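Regulatory Subunit of Protein Kinase A (cAMP-dependent) from Euglena gracilis (Euglena gracilis, PDB 6RSX) binds cyclic AMP in two tandem cyclic nucleotide-binding domains and, as a regulatory subunit of protein kinase A, probably controls the kinase's catalytic subunit. Local coordinates at residues A[115-120]-A[152-156]; A[78-82]-A[138-144]; A[183-189]-A[255-261]; A[34-39]-A[82-86]. All coordinates share one frame; numbering follows the deposited sequence.

Contact 1 of 4, residues A[115-120]-A[152-156]; sequences ELALMY and TMRKR. With CMP (adenosine-3',5'-cyclic-monophosphate), chain B.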
# COMPACT_ATOMS: atom_id res chain seq x y z
N GLU A 115 8.42 -6.11 -9.80
CA GLU A 115 7.41 -5.73 -10.78
C GLU A 115 7.93 -4.70 -11.78
O GLU A 115 7.44 -4.67 -12.92
CB GLU A 115 6.15 -5.20 -10.06
CG GLU A 115 6.18 -3.75 -9.65
CD GLU A 115 6.90 -3.47 -8.33
OE1 GLU A 115 7.47 -4.42 -7.72
OE2 GLU A 115 6.93 -2.29 -7.94
N LEU A 116 8.89 -3.85 -11.39
CA LEU A 116 9.25 -2.70 -12.22
C LEU A 116 9.83 -3.17 -13.55
O LEU A 116 9.43 -2.68 -14.62
CB LEU A 116 10.26 -1.82 -11.54
CG LEU A 116 9.78 -1.09 -10.24
CD1 LEU A 116 10.92 -0.28 -9.68
CD2 LEU A 116 8.57 -0.21 -10.54
N ALA A 117 10.75 -4.14 -13.50
CA ALA A 117 11.37 -4.62 -14.75
C ALA A 117 10.34 -5.24 -15.68
O ALA A 117 10.42 -5.12 -16.92
CB ALA A 117 12.47 -5.65 -14.42
N LEU A 118 9.36 -5.95 -15.10
CA LEU A 118 8.33 -6.60 -15.91
C LEU A 118 7.33 -5.58 -16.46
O LEU A 118 6.78 -5.79 -17.54
CB LEU A 118 7.62 -7.69 -15.13
CG LEU A 118 8.46 -8.77 -14.40
CD1 LEU A 118 7.73 -10.08 -13.97
CD2 LEU A 118 9.79 -9.06 -14.96
N MET A 119 7.10 -4.48 -15.74
CA MET A 119 6.16 -3.48 -16.23
C MET A 119 6.79 -2.58 -17.28
O MET A 119 6.24 -2.42 -18.37
CB MET A 119 5.63 -2.63 -15.07
CG MET A 119 4.87 -3.43 -14.07
SD MET A 119 4.68 -2.54 -12.51
CE MET A 119 3.80 -1.05 -13.00
N TYR A 120 7.94 -2.00 -16.96
CA TYR A 120 8.51 -0.91 -17.74
C TYR A 120 9.64 -1.37 -18.65
O TYR A 120 10.20 -0.53 -19.36
CB TYR A 120 9.01 0.18 -16.81
CG TYR A 120 7.92 0.72 -15.91
CD1 TYR A 120 6.93 1.55 -16.42
CD2 TYR A 120 7.84 0.35 -14.56
CE1 TYR A 120 5.90 2.03 -15.60
CE2 TYR A 120 6.81 0.83 -13.73
CZ TYR A 120 5.85 1.67 -14.28
OH TYR A 120 4.84 2.15 -13.50
N THR A 152 -1.84 -2.32 -12.87
CA THR A 152 -0.85 -1.78 -11.93
C THR A 152 -0.22 -0.51 -12.49
O THR A 152 -0.09 0.50 -11.78
CB THR A 152 0.22 -2.81 -11.60
OG1 THR A 152 -0.39 -3.99 -11.11
CG2 THR A 152 1.22 -2.27 -10.53
N MET A 153 0.17 -0.54 -13.78
CA MET A 153 0.75 0.63 -14.41
C MET A 153 -0.24 1.79 -14.42
O MET A 153 0.13 2.93 -14.10
CB MET A 153 1.20 0.30 -15.84
CG MET A 153 2.18 1.32 -16.36
SD MET A 153 2.62 0.86 -18.05
CE MET A 153 3.01 -0.84 -17.75
N ARG A 154 -1.50 1.52 -14.75
CA ARG A 154 -2.49 2.59 -14.83
C ARG A 154 -2.68 3.28 -13.48
O ARG A 154 -2.69 4.52 -13.39
CB ARG A 154 -3.82 2.03 -15.33
CG ARG A 154 -4.93 3.06 -15.31
CD ARG A 154 -6.08 2.63 -16.17
NE ARG A 154 -6.66 1.38 -15.72
CZ ARG A 154 -6.69 0.27 -16.44
NH1 ARG A 154 -6.18 0.27 -17.67
NH2 ARG A 154 -7.23 -0.83 -15.94
N LYS A 155 -2.86 2.50 -12.42
CA LYS A 155 -3.11 3.06 -11.09
C LYS A 155 -1.95 3.94 -10.64
O LYS A 155 -2.15 5.03 -10.09
CB LYS A 155 -3.35 1.91 -10.11
CG LYS A 155 -3.65 2.35 -8.65
CD LYS A 155 -5.12 2.33 -8.37
CE LYS A 155 -5.40 2.79 -6.92
NZ LYS A 155 -5.14 1.73 -5.89
N ARG A 156 -0.71 3.49 -10.89
CA ARG A 156 0.43 4.30 -10.46
C ARG A 156 0.49 5.60 -11.24
O ARG A 156 0.76 6.67 -10.66
CB ARG A 156 1.72 3.50 -10.59
CG ARG A 156 1.82 2.36 -9.57
CD ARG A 156 3.03 1.45 -9.81
NE ARG A 156 3.13 0.45 -8.74
CZ ARG A 156 4.22 -0.27 -8.49
NH1 ARG A 156 5.31 -0.12 -9.24
NH2 ARG A 156 4.22 -1.15 -7.48
P CMP B . 12.58 -4.38 -10.09
O1P CMP B . 11.98 -5.32 -11.19
O2P CMP B . 13.27 -3.12 -10.39
O5' CMP B . 13.67 -5.22 -9.26
C5' CMP B . 14.07 -4.81 -7.95
C4' CMP B . 12.82 -4.59 -7.16
O4' CMP B . 13.02 -4.08 -5.84
C3' CMP B . 11.89 -3.57 -7.76
O3' CMP B . 11.33 -4.02 -8.98
C2' CMP B . 10.89 -3.32 -6.63
O2' CMP B . 9.88 -4.32 -6.69
C1' CMP B . 11.78 -3.56 -5.38
N9 CMP B . 12.07 -2.35 -4.61
C8 CMP B . 11.92 -2.23 -3.24
N7 CMP B . 12.33 -1.03 -2.89
C5 CMP B . 12.68 -0.38 -4.01
C6 CMP B . 13.13 0.90 -4.15
N6 CMP B . 13.37 1.94 -3.18
N1 CMP B . 13.40 1.40 -5.33
C2 CMP B . 13.27 0.58 -6.42
N3 CMP B . 12.81 -0.71 -6.31
C4 CMP B . 12.53 -1.19 -5.08
O HOH W 1 2.82 3.76 -14.43
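R156 reaches end-on to the carboxylate of E115, and both of its terminal nitrogens close on the same oxygen. NH1 and NH2 of R156 each lie 3.0 Å from OE2 of E115, in a salt bridge whose two hydrogen bonds are bent to nearly the same degree. The oxygen sits in the guanidinium plane, but the carboxylate stands almost upright to it, the planes 86° apart: NH1 uses the anti lone pair of OE2, while NH2 meets the oxygen from above the carboxylate plane. OE1 of E115 takes a 2.6 Å hydrogen bond from O2' of the bound cyclic AMP. A bend at chi2 of E115 (-82°) turns the carboxylate between ribose and arginine. Also near the guanidinium plane, CD2 of L116 approaches NH1 of R156 to 3.5 Å. Replacing E115 by an alanine would probably leave the ribose hydroxyl without this acceptor and R156 without one of its carboxylate partners.

In one of two deposited conformers, and so less certainly, the M119 side chain runs across T152, its CE 3.8 Å from CG2 of T152. M153 and Y120 run antiparallel alongside one another, with apolar packing of CG of M153 on CE1 of Y120 (3.9 Å) and SD of M153 obliquely off the Y120 ring, 5.2 Å from its centroid, a Met-aromatic contact. One water joins Y120 OH to M153 O. The backbone N of A117 donates a hydrogen bond to O1P. The short helix of the phosphate-binding cassette, 115-120, thus lies between nucleotide and helix 149-165. Helix 174-183 adds D182 to R156 and Y175 to E115, while F144 of helix 141-147 and F81 of strand 80-84 pack against E115.

Contact 2 of 4, residues A[78-82]-A[138-144]; sequences GDNFY and ALDRDTF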
# COMPACT_ATOMS: atom_id res chain seq x y z
N GLY A 78 14.90 -8.38 -16.26
CA GLY A 78 13.79 -8.95 -15.47
C GLY A 78 13.37 -10.33 -15.97
O GLY A 78 13.40 -10.63 -17.17
N ASP A 79 13.02 -11.21 -15.03
CA ASP A 79 12.39 -12.49 -15.38
C ASP A 79 11.09 -12.69 -14.61
O ASP A 79 10.03 -12.78 -15.22
CB ASP A 79 13.32 -13.70 -15.17
CG ASP A 79 14.08 -13.69 -13.83
OD1 ASP A 79 13.77 -12.92 -12.87
OD2 ASP A 79 15.02 -14.52 -13.72
N ASN A 80 11.16 -12.69 -13.27
CA ASN A 80 10.00 -13.04 -12.45
C ASN A 80 9.56 -11.91 -11.53
O ASN A 80 10.28 -10.94 -11.29
CB ASN A 80 10.30 -14.27 -11.58
CG ASN A 80 10.70 -15.51 -12.40
OD1 ASN A 80 10.06 -15.86 -13.40
ND2 ASN A 80 11.75 -16.18 -11.94
N PHE A 81 8.32 -12.04 -11.05
CA PHE A 81 7.77 -11.25 -9.96
C PHE A 81 7.60 -12.17 -8.74
O PHE A 81 7.17 -13.32 -8.89
CB PHE A 81 6.44 -10.65 -10.41
CG PHE A 81 5.69 -9.93 -9.34
CD1 PHE A 81 6.13 -8.72 -8.86
CD2 PHE A 81 4.46 -10.38 -8.96
CE1 PHE A 81 5.39 -8.00 -7.87
CE2 PHE A 81 3.72 -9.68 -7.98
CZ PHE A 81 4.18 -8.48 -7.48
N TYR A 82 7.95 -11.67 -7.54
CA TYR A 82 8.05 -12.54 -6.37
C TYR A 82 7.19 -12.03 -5.22
O TYR A 82 7.03 -10.81 -5.03
CB TYR A 82 9.51 -12.63 -5.84
CG TYR A 82 10.47 -13.25 -6.84
CD1 TYR A 82 10.63 -14.62 -6.91
CD2 TYR A 82 11.28 -12.44 -7.66
CE1 TYR A 82 11.53 -15.21 -7.80
CE2 TYR A 82 12.18 -13.01 -8.56
CZ TYR A 82 12.31 -14.40 -8.61
OH TYR A 82 13.20 -14.99 -9.47
N ALA A 138 6.48 -17.27 -7.05
CA ALA A 138 6.91 -16.44 -8.17
C ALA A 138 5.94 -16.58 -9.33
O ALA A 138 5.34 -17.64 -9.53
CB ALA A 138 8.29 -16.84 -8.66
N LEU A 139 5.74 -15.47 -10.05
CA LEU A 139 5.06 -15.45 -11.35
C LEU A 139 6.08 -15.14 -12.43
O LEU A 139 6.90 -14.22 -12.28
CB LEU A 139 3.97 -14.38 -11.42
CG LEU A 139 2.67 -14.56 -10.65
CD1 LEU A 139 1.86 -13.28 -10.77
CD2 LEU A 139 1.94 -15.72 -11.32
N ASP A 140 5.97 -15.83 -13.56
CA ASP A 140 6.89 -15.49 -14.64
C ASP A 140 6.41 -14.26 -15.40
O ASP A 140 5.32 -13.71 -15.18
CB ASP A 140 7.10 -16.70 -15.54
CG ASP A 140 5.85 -17.10 -16.34
OD1 ASP A 140 4.90 -16.31 -16.51
OD2 ASP A 140 5.85 -18.26 -16.82
N ARG A 141 7.24 -13.82 -16.36
CA ARG A 141 6.98 -12.53 -17.00
C ARG A 141 5.68 -12.58 -17.79
O ARG A 141 4.88 -11.63 -17.73
CB ARG A 141 8.15 -12.16 -17.92
CG ARG A 141 7.95 -10.84 -18.63
CD ARG A 141 9.14 -10.50 -19.54
NE ARG A 141 8.82 -9.29 -20.29
CZ ARG A 141 8.19 -9.30 -21.46
NH1 ARG A 141 7.83 -10.45 -22.02
NH2 ARG A 141 7.92 -8.15 -22.09
N ASP A 142 5.47 -13.64 -18.58
CA ASP A 142 4.27 -13.71 -19.41
C ASP A 142 3.01 -13.71 -18.56
O ASP A 142 2.02 -13.05 -18.91
CB ASP A 142 4.30 -14.96 -20.29
CG ASP A 142 5.34 -14.85 -21.39
OD1 ASP A 142 5.88 -13.72 -21.59
OD2 ASP A 142 5.60 -15.88 -22.04
N THR A 143 3.04 -14.43 -17.42
CA THR A 143 1.86 -14.46 -16.56
C THR A 143 1.63 -13.11 -15.91
O THR A 143 0.50 -12.60 -15.87
CB THR A 143 1.99 -15.55 -15.50
OG1 THR A 143 2.26 -16.80 -16.14
CG2 THR A 143 0.70 -15.67 -14.70
N PHE A 144 2.71 -12.48 -15.42
CA PHE A 144 2.61 -11.14 -14.86
C PHE A 144 1.98 -10.18 -15.86
O PHE A 144 1.05 -9.44 -15.52
CB PHE A 144 3.99 -10.62 -14.43
CG PHE A 144 3.94 -9.21 -13.88
CD1 PHE A 144 4.01 -8.11 -14.72
CD2 PHE A 144 3.82 -9.00 -12.51
CE1 PHE A 144 3.96 -6.82 -14.25
CE2 PHE A 144 3.76 -7.68 -11.99
CZ PHE A 144 3.82 -6.58 -12.86
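OD1 of D140 accepts two bonds from T143 while the backbone of D140 runs beside N80. N of T143 lies 2.8 Å from OD1 of D140, nearly in line with the C-O bond, and OG1 of T143, 2.7 Å from the same OD1, comes from above the carboxylate plane. D140 is the N-cap of helix 141-147, which carries F144 back over F81. With CG of D140 between the backbone N and the carbonyl carbon (chi1 67°), the carboxylate folds toward that first turn.

Across the strands, F81 and L139 form an antiparallel hydrogen-bonded pair, with F81 N to L139 O at 2.9 Å and L139 N to F81 O at 2.8 Å. On the face of N80 and Y82, the amide of N80 is turned along its own strand, and ND2 donates an almost straight bond (174°) in the amide plane to OH of Y82. OD1 of N80 rests 3.4 Å from CA of D140. A leucine in place of N80 would probably leave the Y82 hydroxyl without this donor and CA of D140 without the amide oxygen beside it.

On the opposite face, CE2 of F144 lies over one side of the F81 ring, the two planes 59° apart.

OD1 of D79 makes a salt bridge to R124, which hydrogen-bonds to cyclic AMP and also donates to O of N80. The two strands are central in a four-stranded antiparallel sheet of the nucleotide-binding beta-barrel. Strand 61-65 adjoins 134-140, strand 112-113 adjoins 80-84, and from helix 115-120 L118 packs on both phenylalanines and M119 on F144.

Contact 3 of 4, residues A[183-189]-A[255-261]; sequences ALQPCTF and VSHCVSL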
# COMPACT_ATOMS: atom_id res chain seq x y z
N ALA A 183 -1.80 1.07 -2.97
CA ALA A 183 -2.59 0.82 -1.77
C ALA A 183 -3.84 1.70 -1.67
O ALA A 183 -4.85 1.26 -1.12
CB ALA A 183 -1.73 1.02 -0.52
N LEU A 184 -3.81 2.91 -2.22
CA LEU A 184 -4.94 3.83 -2.05
C LEU A 184 -6.21 3.32 -2.75
O LEU A 184 -6.18 2.82 -3.88
CB LEU A 184 -4.57 5.22 -2.58
CG LEU A 184 -3.53 5.96 -1.73
CD1 LEU A 184 -3.02 7.16 -2.50
CD2 LEU A 184 -4.16 6.41 -0.37
N GLN A 185 -7.35 3.44 -2.07
CA GLN A 185 -8.63 2.99 -2.61
C GLN A 185 -9.55 4.19 -2.84
O GLN A 185 -9.79 4.96 -1.89
CB GLN A 185 -9.28 2.02 -1.62
CG GLN A 185 -8.38 0.87 -1.22
CD GLN A 185 -8.09 -0.02 -2.40
OE1 GLN A 185 -9.00 -0.39 -3.15
NE2 GLN A 185 -6.81 -0.37 -2.59
N PRO A 186 -10.09 4.39 -4.04
CA PRO A 186 -11.00 5.52 -4.26
C PRO A 186 -12.33 5.32 -3.54
O PRO A 186 -12.84 4.20 -3.46
CB PRO A 186 -11.20 5.53 -5.78
CG PRO A 186 -10.97 4.09 -6.17
CD PRO A 186 -9.86 3.62 -5.28
N CYS A 187 -12.87 6.40 -2.98
CA CYS A 187 -14.20 6.33 -2.39
C CYS A 187 -14.93 7.65 -2.61
O CYS A 187 -14.31 8.72 -2.59
CB CYS A 187 -14.15 5.98 -0.90
SG CYS A 187 -12.76 6.71 -0.01
N THR A 188 -16.23 7.56 -2.87
CA THR A 188 -17.09 8.70 -3.17
C THR A 188 -18.12 8.83 -2.07
O THR A 188 -18.66 7.83 -1.59
CB THR A 188 -17.79 8.52 -4.52
OG1 THR A 188 -16.81 8.41 -5.56
CG2 THR A 188 -18.71 9.71 -4.83
N PHE A 189 -18.37 10.07 -1.64
CA PHE A 189 -19.29 10.33 -0.53
C PHE A 189 -20.32 11.37 -0.92
O PHE A 189 -19.97 12.43 -1.45
CB PHE A 189 -18.51 10.77 0.71
CG PHE A 189 -17.60 9.71 1.24
CD1 PHE A 189 -18.11 8.58 1.85
CD2 PHE A 189 -16.22 9.84 1.12
CE1 PHE A 189 -17.28 7.60 2.33
CE2 PHE A 189 -15.38 8.85 1.62
CZ PHE A 189 -15.91 7.73 2.21
N VAL A 255 -20.94 16.45 -2.30
CA VAL A 255 -20.24 15.27 -2.80
C VAL A 255 -18.74 15.45 -2.61
O VAL A 255 -18.18 16.52 -2.89
CB VAL A 255 -20.59 15.02 -4.27
CG1 VAL A 255 -19.71 13.90 -4.84
CG2 VAL A 255 -22.06 14.67 -4.39
N SER A 256 -18.08 14.41 -2.11
CA SER A 256 -16.65 14.44 -1.88
C SER A 256 -16.03 13.19 -2.48
O SER A 256 -16.64 12.11 -2.45
CB SER A 256 -16.32 14.50 -0.39
OG SER A 256 -16.74 15.74 0.13
N HIS A 257 -14.82 13.34 -3.00
CA HIS A 257 -14.04 12.21 -3.51
C HIS A 257 -12.77 12.08 -2.70
O HIS A 257 -12.02 13.05 -2.53
CB HIS A 257 -13.72 12.37 -4.99
CG HIS A 257 -14.93 12.45 -5.83
ND1 HIS A 257 -15.50 13.65 -6.20
CD2 HIS A 257 -15.71 11.48 -6.36
CE1 HIS A 257 -16.57 13.41 -6.93
NE2 HIS A 257 -16.72 12.10 -7.05
N CYS A 258 -12.55 10.88 -2.19
CA CYS A 258 -11.42 10.61 -1.32
C CYS A 258 -10.66 9.40 -1.84
O CYS A 258 -11.09 8.70 -2.77
CB CYS A 258 -11.88 10.34 0.11
SG CYS A 258 -12.64 11.80 0.89
N VAL A 259 -9.51 9.17 -1.25
CA VAL A 259 -8.88 7.86 -1.32
C VAL A 259 -8.59 7.44 0.11
O VAL A 259 -8.37 8.29 1.00
CB VAL A 259 -7.60 7.83 -2.18
CG1 VAL A 259 -7.95 7.81 -3.66
CG2 VAL A 259 -6.73 9.03 -1.84
N SER A 260 -8.59 6.14 0.34
CA SER A 260 -8.44 5.62 1.69
C SER A 260 -7.37 4.54 1.77
O SER A 260 -7.01 3.89 0.78
CB SER A 260 -9.76 5.05 2.22
OG SER A 260 -10.15 3.93 1.47
N LEU A 261 -6.85 4.37 2.98
CA LEU A 261 -6.00 3.24 3.36
C LEU A 261 -6.70 2.48 4.47
O LEU A 261 -7.15 3.09 5.45
CB LEU A 261 -4.63 3.71 3.84
CG LEU A 261 -3.71 4.45 2.89
CD1 LEU A 261 -2.46 4.84 3.64
CD2 LEU A 261 -3.38 3.51 1.68
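Six backbone hydrogen bonds zip Q185, C187 and F189 to S260, C258 and S256, each pair exchanging two. C258 N, 2.8 Å from C187 O, meets it nearly in line with the C=O bond, whereas C187 N meets C258 O from above the carbonyl plane.

Sulfur contacts lie on the face of C187 and F189. SG of C187 settles 3.7 Å from CB of C258 in one of two deposited conformers, so this contact is less certain. SG of C258 stands at the edge of the F189 ring, 5.2 Å from its centroid, in a sulfur-aromatic contact.

These are neighbouring strands of the second cyclic nucleotide-binding domain, 185-189 on the outside of a four-stranded antiparallel sheet in its beta-barrel and 256-262 beside it, with 204-208 beyond.

Apolar packing begins where the chain leaves helix 174-183. L184 lies aslant L261, their CD2 methyls 3.6 Å apart, and CB of A183 touches CD2 of L261 at 3.7 Å.

Among the polar side chains, T188 and H257 stand abreast, OG1 of T188 at the imidazole edge, 3.4 Å from CD2 of H257. ND1 of H257 is hydrogen-bonded to OD1 of D210. NE2 of Q185 donates a hydrogen bond to O of A183.

Contact 4 of 4, residues A[34-39]-A[82-86]; sequences RIEKCL and YVIES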
# COMPACT_ATOMS: atom_id res chain seq x y z
N ARG A 34 -2.40 -22.56 0.29
CA ARG A 34 -1.08 -22.09 0.66
C ARG A 34 -0.73 -20.76 -0.00
O ARG A 34 -0.22 -19.84 0.65
CB ARG A 34 -0.07 -23.17 0.30
CG ARG A 34 1.30 -22.83 0.71
CD ARG A 34 2.25 -24.01 0.53
NE ARG A 34 3.64 -23.53 0.58
CZ ARG A 34 4.67 -24.17 0.06
NH1 ARG A 34 4.49 -25.34 -0.58
NH2 ARG A 34 5.88 -23.64 0.11
N ILE A 35 -0.99 -20.64 -1.31
CA ILE A 35 -0.73 -19.36 -1.97
C ILE A 35 -1.60 -18.27 -1.38
O ILE A 35 -1.13 -17.15 -1.09
CB ILE A 35 -0.93 -19.52 -3.49
CG1 ILE A 35 0.17 -20.42 -4.03
CG2 ILE A 35 -0.93 -18.16 -4.16
CD1 ILE A 35 -0.12 -20.94 -5.46
N GLU A 36 -2.89 -18.57 -1.16
CA GLU A 36 -3.80 -17.58 -0.57
C GLU A 36 -3.26 -17.07 0.76
O GLU A 36 -3.35 -15.87 1.04
CB GLU A 36 -5.19 -18.18 -0.38
CG GLU A 36 -5.93 -18.49 -1.65
CD GLU A 36 -7.28 -19.12 -1.39
OE1 GLU A 36 -7.69 -19.22 -0.21
OE2 GLU A 36 -7.95 -19.53 -2.37
N LYS A 37 -2.72 -17.96 1.59
CA LYS A 37 -2.20 -17.54 2.90
C LYS A 37 -1.08 -16.53 2.73
O LYS A 37 -1.00 -15.51 3.44
CB LYS A 37 -1.69 -18.75 3.67
CG LYS A 37 -2.67 -19.36 4.66
CD LYS A 37 -2.36 -20.84 4.91
CE LYS A 37 -0.96 -21.04 5.47
NZ LYS A 37 -0.76 -20.54 6.87
N CYS A 38 -0.20 -16.81 1.77
CA CYS A 38 0.92 -15.93 1.48
C CYS A 38 0.43 -14.60 0.90
O CYS A 38 0.91 -13.53 1.32
CB CYS A 38 1.87 -16.68 0.53
SG CYS A 38 3.26 -15.74 -0.07
N LEU A 39 -0.54 -14.62 -0.02
CA LEU A 39 -0.97 -13.41 -0.72
C LEU A 39 -1.93 -12.55 0.08
O LEU A 39 -2.23 -11.42 -0.33
CB LEU A 39 -1.64 -13.78 -2.05
CG LEU A 39 -0.77 -14.58 -3.03
CD1 LEU A 39 -1.50 -14.69 -4.34
CD2 LEU A 39 0.62 -13.97 -3.27
N TYR A 82 7.95 -11.67 -7.54
CA TYR A 82 8.05 -12.54 -6.37
C TYR A 82 7.19 -12.03 -5.22
O TYR A 82 7.03 -10.81 -5.03
CB TYR A 82 9.51 -12.63 -5.84
CG TYR A 82 10.47 -13.25 -6.84
CD1 TYR A 82 10.63 -14.62 -6.91
CD2 TYR A 82 11.28 -12.44 -7.66
CE1 TYR A 82 11.53 -15.21 -7.80
CE2 TYR A 82 12.18 -13.01 -8.56
CZ TYR A 82 12.31 -14.40 -8.61
OH TYR A 82 13.20 -14.99 -9.47
N VAL A 83 6.64 -12.97 -4.45
CA VAL A 83 6.08 -12.66 -3.12
C VAL A 83 6.79 -13.53 -2.08
O VAL A 83 6.94 -14.73 -2.26
CB VAL A 83 4.55 -12.90 -3.06
CG1 VAL A 83 3.95 -12.45 -1.69
CG2 VAL A 83 3.82 -12.18 -4.20
N ILE A 84 7.18 -12.92 -0.95
CA ILE A 84 7.87 -13.67 0.09
C ILE A 84 6.85 -14.52 0.86
O ILE A 84 5.83 -14.01 1.33
CB ILE A 84 8.59 -12.71 1.05
CG1 ILE A 84 9.71 -11.95 0.29
CG2 ILE A 84 9.17 -13.53 2.19
CD1 ILE A 84 10.46 -10.89 1.17
N GLU A 85 7.16 -15.80 1.02
CA GLU A 85 6.39 -16.68 1.90
C GLU A 85 7.03 -16.76 3.29
O GLU A 85 6.33 -16.58 4.30
CB GLU A 85 6.28 -18.08 1.28
CG GLU A 85 5.39 -19.01 2.14
CD GLU A 85 5.21 -20.37 1.43
OE1 GLU A 85 6.22 -20.91 0.90
OE2 GLU A 85 4.06 -20.83 1.32
N SER A 86 8.35 -16.98 3.35
CA SER A 86 9.10 -17.09 4.61
C SER A 86 10.40 -16.33 4.49
O SER A 86 10.99 -16.25 3.40
CB SER A 86 9.52 -18.52 4.94
OG SER A 86 8.53 -19.46 4.66
O HOH W 2 1.89 -19.91 2.61
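In both R34 and E85, CG stands anti to the backbone N (chi1 -176° in each), and the side chains continue as extended chains that cross at about a right angle. Their flat ends meet nearly coplanar, the guanidinium and carboxylate planes 1° apart. The grip is side-on, one nitrogen to each oxygen: NE of R34 lies 2.8 Å from OE2 of E85, and NH2 of R34 lies 2.9 Å from OE1. Both bonds are fairly straight and arrive on the syn sides of the oxygens, so the paired bonds fix the rotation of the carboxylate. A water gives one hydrogen to OE2 of E85 and the other to the backbone O of R34, tying the same pair a second way.

One turn on, SG of C38 points at the strand, 3.7 Å from CG1 of V83 and 3.4 Å from the carbonyl O of I84. The L39 side chain runs across V83, its CD2 3.8 Å from CG2 of V83.

The contact seats helix 29-39 against the end of strand 80-84, where E85 and S86 form a classic beta bulge opposite R135. NE1 of W137, on the adjoining strand 134-140, hydrogen-bonds to OE2 of E85, and W137 packs on C38, while F45 of helix 43-46 touches both L39 and V83.

How the contacts relate
Contacts 1, 2 and 4 gather round the first nucleotide-binding domain, and contact 3 belongs to the second, its centre about 31 Å from that of contact 2 across the chain's centre. Contact 4 opens first along the chain and shares Y82 and strand 80-84 with contact 2, their centres about 14 Å apart. Contacts 1 and 2 alternate in sequence and touch directly, M119 packing on F144 and L118 on F81. Helix 149-165 follows helix 141-147 and leads from this cluster toward the second domain, where K155 probably hydrogen-bonds to L184 O, joining contacts 1 and 3, which is consistent with helix 149-165 linking the first nucleotide site to the second domain.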